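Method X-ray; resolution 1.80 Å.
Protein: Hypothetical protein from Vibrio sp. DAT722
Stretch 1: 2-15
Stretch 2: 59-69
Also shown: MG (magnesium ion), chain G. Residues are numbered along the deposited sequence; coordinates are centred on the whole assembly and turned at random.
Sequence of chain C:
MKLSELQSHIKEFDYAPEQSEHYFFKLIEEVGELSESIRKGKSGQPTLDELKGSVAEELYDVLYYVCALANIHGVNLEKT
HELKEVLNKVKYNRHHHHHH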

# COMPACT_ATOMS: atom_id res chain seq x y z
N LYS C 2 -26.22 -2.58 6.61
CA LYS C 2 -25.55 -3.86 6.88
C LYS C 2 -24.40 -4.07 5.89
O LYS C 2 -24.47 -3.61 4.75
CB LYS C 2 -26.52 -5.03 6.77
CG LYS C 2 -27.42 -5.24 8.00
CD LYS C 2 -28.51 -6.29 7.75
CE LYS C 2 -28.08 -7.70 8.18
NZ LYS C 2 -26.99 -8.28 7.33
N LEU C 3 -23.37 -4.78 6.32
CA LEU C 3 -22.19 -5.09 5.49
C LEU C 3 -22.57 -5.89 4.23
O LEU C 3 -22.06 -5.61 3.13
CB LEU C 3 -21.17 -5.85 6.32
CG LEU C 3 -19.83 -6.29 5.72
CD1 LEU C 3 -19.05 -5.10 5.20
CD2 LEU C 3 -19.04 -7.04 6.77
N SER C 4 -23.44 -6.88 4.41
CA SER C 4 -23.95 -7.70 3.31
C SER C 4 -24.75 -6.88 2.30
O SER C 4 -24.62 -7.08 1.09
CB SER C 4 -24.74 -8.90 3.83
OG SER C 4 -25.87 -8.52 4.62
N GLU C 5 -25.57 -5.95 2.80
CA GLU C 5 -26.32 -5.01 1.96
C GLU C 5 -25.40 -4.04 1.18
O GLU C 5 -25.65 -3.77 0.00
CB GLU C 5 -27.36 -4.23 2.78
CG GLU C 5 -28.54 -5.08 3.22
CD GLU C 5 -29.33 -4.48 4.39
OE1 GLU C 5 -28.99 -3.37 4.88
OE2 GLU C 5 -30.29 -5.15 4.85
N LEU C 6 -24.37 -3.52 1.83
CA LEU C 6 -23.40 -2.67 1.16
C LEU C 6 -22.71 -3.45 0.04
O LEU C 6 -22.57 -2.96 -1.09
CB LEU C 6 -22.38 -2.11 2.15
CG LEU C 6 -21.25 -1.24 1.58
CD1 LEU C 6 -21.79 0.04 0.97
CD2 LEU C 6 -20.20 -0.93 2.65
N GLN C 7 -22.29 -4.67 0.35
CA GLN C 7 -21.58 -5.52 -0.61
C GLN C 7 -22.47 -5.82 -1.82
O GLN C 7 -22.00 -5.75 -2.96
CB GLN C 7 -21.12 -6.82 0.04
CG GLN C 7 -19.86 -7.42 -0.57
CD GLN C 7 -19.63 -8.86 -0.12
OE1 GLN C 7 -19.63 -9.17 1.08
NE2 GLN C 7 -19.43 -9.74 -1.09
N SER C 8 -23.74 -6.11 -1.57
CA SER C 8 -24.68 -6.42 -2.66
C SER C 8 -25.08 -5.18 -3.46
O SER C 8 -25.25 -5.27 -4.68
CB SER C 8 -25.89 -7.24 -2.17
OG SER C 8 -26.73 -6.46 -1.36
N HIS C 9 -25.19 -4.02 -2.81
CA HIS C 9 -25.44 -2.75 -3.51
C HIS C 9 -24.26 -2.37 -4.42
O HIS C 9 -24.46 -1.91 -5.55
CB HIS C 9 -25.78 -1.63 -2.52
CG HIS C 9 -27.18 -1.71 -1.97
ND1 HIS C 9 -27.81 -0.64 -1.38
CD2 HIS C 9 -28.07 -2.73 -1.94
CE1 HIS C 9 -29.03 -1.00 -1.00
NE2 HIS C 9 -29.21 -2.26 -1.33
N ILE C 10 -23.03 -2.59 -3.96
CA ILE C 10 -21.85 -2.32 -4.78
C ILE C 10 -21.82 -3.28 -5.98
O ILE C 10 -21.56 -2.85 -7.10
CB ILE C 10 -20.56 -2.40 -3.95
CG1 ILE C 10 -20.50 -1.23 -2.96
CG2 ILE C 10 -19.30 -2.40 -4.87
CD1 ILE C 10 -19.29 -1.29 -2.02
N LYS C 11 -22.12 -4.56 -5.74
CA LYS C 11 -22.22 -5.53 -6.84
C LYS C 11 -23.21 -5.12 -7.93
O LYS C 11 -22.91 -5.28 -9.12
CB LYS C 11 -22.55 -6.94 -6.33
CG LYS C 11 -22.44 -7.99 -7.42
CD LYS C 11 -22.45 -9.40 -6.89
CE LYS C 11 -22.42 -10.36 -8.06
NZ LYS C 11 -22.34 -11.77 -7.61
N GLU C 12 -24.37 -4.60 -7.54
CA GLU C 12 -25.39 -4.12 -8.49
C GLU C 12 -24.88 -3.00 -9.40
O GLU C 12 -25.26 -2.91 -10.56
CB GLU C 12 -26.62 -3.60 -7.73
CG GLU C 12 -27.51 -4.67 -7.10
CD GLU C 12 -28.76 -4.07 -6.40
OE1 GLU C 12 -28.63 -3.32 -5.40
OE2 GLU C 12 -29.87 -4.37 -6.87
N PHE C 13 -24.04 -2.15 -8.83
CA PHE C 13 -23.52 -0.94 -9.45
C PHE C 13 -22.21 -1.18 -10.25
O PHE C 13 -21.96 -0.54 -11.26
CB PHE C 13 -23.21 0.06 -8.32
CG PHE C 13 -22.58 1.35 -8.79
CD1 PHE C 13 -23.31 2.25 -9.57
CD2 PHE C 13 -21.28 1.67 -8.42
CE1 PHE C 13 -22.74 3.44 -10.00
CE2 PHE C 13 -20.70 2.87 -8.85
CZ PHE C 13 -21.44 3.75 -9.65
N ASP C 14 -21.40 -2.12 -9.78
CA ASP C 14 -20.02 -2.19 -10.24
C ASP C 14 -19.50 -3.61 -10.04
O ASP C 14 -18.92 -3.94 -9.01
CB ASP C 14 -19.19 -1.17 -9.44
CG ASP C 14 -17.71 -1.12 -9.86
OD1 ASP C 14 -17.30 -1.82 -10.82
OD2 ASP C 14 -16.95 -0.37 -9.21
N TYR C 15 -19.70 -4.44 -11.05
CA TYR C 15 -19.25 -5.83 -10.99
C TYR C 15 -18.71 -6.25 -12.35
O TYR C 15 -19.47 -6.54 -13.27
CB TYR C 15 -20.40 -6.74 -10.53
CG TYR C 15 -20.00 -8.19 -10.42
CD1 TYR C 15 -19.07 -8.59 -9.48
CD2 TYR C 15 -20.55 -9.15 -11.27
CE1 TYR C 15 -18.67 -9.91 -9.38
CE2 TYR C 15 -20.16 -10.49 -11.17
CZ TYR C 15 -19.22 -10.86 -10.22
OH TYR C 15 -18.80 -12.17 -10.10
N LEU C 59 -11.27 6.47 3.83
CA LEU C 59 -11.67 5.22 4.51
C LEU C 59 -12.85 4.55 3.81
O LEU C 59 -12.83 3.33 3.56
CB LEU C 59 -11.98 5.46 6.00
CG LEU C 59 -10.80 5.71 6.96
CD1 LEU C 59 -11.29 6.08 8.34
CD2 LEU C 59 -9.82 4.53 7.03
N TYR C 60 -13.86 5.34 3.47
CA TYR C 60 -14.98 4.82 2.68
C TYR C 60 -14.49 4.27 1.33
O TYR C 60 -14.91 3.20 0.89
CB TYR C 60 -16.07 5.88 2.45
CG TYR C 60 -17.22 5.26 1.68
CD1 TYR C 60 -18.22 4.55 2.35
CD2 TYR C 60 -17.25 5.29 0.29
CE1 TYR C 60 -19.26 3.94 1.63
CE2 TYR C 60 -18.27 4.68 -0.43
CZ TYR C 60 -19.27 4.00 0.24
OH TYR C 60 -20.29 3.40 -0.48
N ASP C 61 -13.59 5.00 0.66
CA ASP C 61 -13.12 4.55 -0.64
C ASP C 61 -12.35 3.22 -0.55
O ASP C 61 -12.47 2.40 -1.45
CB ASP C 61 -12.26 5.62 -1.32
CG ASP C 61 -13.05 6.86 -1.72
OD1 ASP C 61 -14.30 6.87 -1.67
OD2 ASP C 61 -12.39 7.84 -2.11
N VAL C 62 -11.55 3.02 0.51
CA VAL C 62 -10.88 1.74 0.74
C VAL C 62 -11.95 0.63 0.96
O VAL C 62 -11.88 -0.45 0.34
CB VAL C 62 -9.86 1.82 1.91
CG1 VAL C 62 -9.37 0.43 2.28
CG2 VAL C 62 -8.67 2.74 1.52
N LEU C 63 -12.93 0.93 1.82
CA LEU C 63 -14.06 0.03 2.11
C LEU C 63 -14.79 -0.39 0.83
O LEU C 63 -15.15 -1.56 0.67
CB LEU C 63 -15.04 0.69 3.09
CG LEU C 63 -16.36 -0.03 3.37
CD1 LEU C 63 -16.03 -1.35 4.03
CD2 LEU C 63 -17.28 0.81 4.27
N TYR C 64 -14.98 0.58 -0.07
CA TYR C 64 -15.66 0.33 -1.34
C TYR C 64 -14.91 -0.73 -2.12
O TYR C 64 -15.50 -1.69 -2.60
CB TYR C 64 -15.77 1.61 -2.17
CG TYR C 64 -16.43 1.39 -3.52
CD1 TYR C 64 -17.79 1.59 -3.70
CD2 TYR C 64 -15.67 0.97 -4.63
CE1 TYR C 64 -18.41 1.38 -4.94
CE2 TYR C 64 -16.27 0.77 -5.87
CZ TYR C 64 -17.64 0.98 -6.02
OH TYR C 64 -18.25 0.77 -7.23
N TYR C 65 -13.59 -0.58 -2.24
CA TYR C 65 -12.80 -1.56 -3.00
C TYR C 65 -12.62 -2.90 -2.30
O TYR C 65 -12.54 -3.92 -2.97
CB TYR C 65 -11.49 -0.95 -3.53
CG TYR C 65 -11.83 -0.04 -4.67
CD1 TYR C 65 -11.86 1.35 -4.50
CD2 TYR C 65 -12.24 -0.59 -5.90
CE1 TYR C 65 -12.24 2.19 -5.58
CE2 TYR C 65 -12.63 0.22 -6.95
CZ TYR C 65 -12.62 1.60 -6.78
OH TYR C 65 -12.98 2.36 -7.84
N VAL C 66 -12.60 -2.90 -0.96
CA VAL C 66 -12.66 -4.15 -0.19
C VAL C 66 -13.96 -4.92 -0.53
O VAL C 66 -13.91 -6.11 -0.83
CB VAL C 66 -12.48 -3.91 1.33
CG1 VAL C 66 -12.88 -5.15 2.13
CG2 VAL C 66 -11.01 -3.55 1.66
N CYS C 67 -15.10 -4.23 -0.52
CA CYS C 67 -16.37 -4.88 -0.92
C CYS C 67 -16.37 -5.31 -2.39
O CYS C 67 -16.86 -6.40 -2.73
CB CYS C 67 -17.56 -3.96 -0.64
SG CYS C 67 -17.85 -3.70 1.12
N ALA C 68 -15.85 -4.44 -3.26
CA ALA C 68 -15.84 -4.74 -4.70
C ALA C 68 -14.97 -5.97 -4.97
O ALA C 68 -15.37 -6.87 -5.71
CB ALA C 68 -15.37 -3.56 -5.50
N LEU C 69 -13.81 -6.03 -4.32
CA LEU C 69 -12.93 -7.20 -4.43
C LEU C 69 -13.58 -8.45 -3.85
O LEU C 69 -13.40 -9.55 -4.38
CB LEU C 69 -11.61 -6.94 -3.71
CG LEU C 69 -10.61 -6.09 -4.50
CD1 LEU C 69 -9.57 -5.47 -3.57
CD2 LEU C 69 -9.94 -6.98 -5.57
MG MG G . -10.17 8.59 -2.90
O HOH W 1 -18.27 -5.59 -7.09
O HOH W 2 -14.48 0.57 -9.80
O HOH W 3 -10.27 10.98 -2.97

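Helix 3-13 crosses the 59-69 segment of a longer helix steeply, their N-to-C directions 78° apart and their axes approaching to 9.0 Å. The backbones come nearest at Q7 and C67, whose CA atoms are 5.3 Å apart. So short a distance suits the slender side chain of C67, which points toward the first helix. Within each helix the main chain is bonded mainly i to i+4, so direct contacts between the helices fall chiefly to side chains.

Most of that joining is apolar. L6 and I10, one turn apart, both point toward the second helix and embrace C67: L6 CD2 lies 3.9 Å from C67 SG, and I10 CD1 lies 3.5 Å from C67 CB. L6 CD2 also meets L63 CD2 at 3.8 Å, a pairing of branched aliphatic ends that excludes water. Both arms of I10 meet Y64, and CG2 also packs against A68. I10 CD1 reaches Y64 CD1 at 3.7 Å, while I10 CG2 lies 4.1 Å from A68 CB, where the small methyl of A68 adds an apolar contact. Even Q7 contributes its aliphatic part, with Q7 CG 4.2 Å from C67 CB.

Y64 combines apolar and polar chemistry. I10 CG2 sits 4.2 Å from the centroid of its ring, over the face, a CH-pi contact in which a polarizable methyl meets the pi cloud. At the ring's edge, the hydroxyl donates a short hydrogen bond, Y64 OH to D14 OD2 at 2.6 Å; a carboxylate is a strong acceptor for a phenol. F13 CD2 flanks the same hydroxyl, 3.4 Å from Y64 OH.

Water extends this polar end. One water's O lies 2.7 Å from D14 OD2, to which it donates, and 3.0 Å from Y65 OH; another's O donates to D14 O at 2.6 Å and, weakly, to A68 O at 3.5 Å.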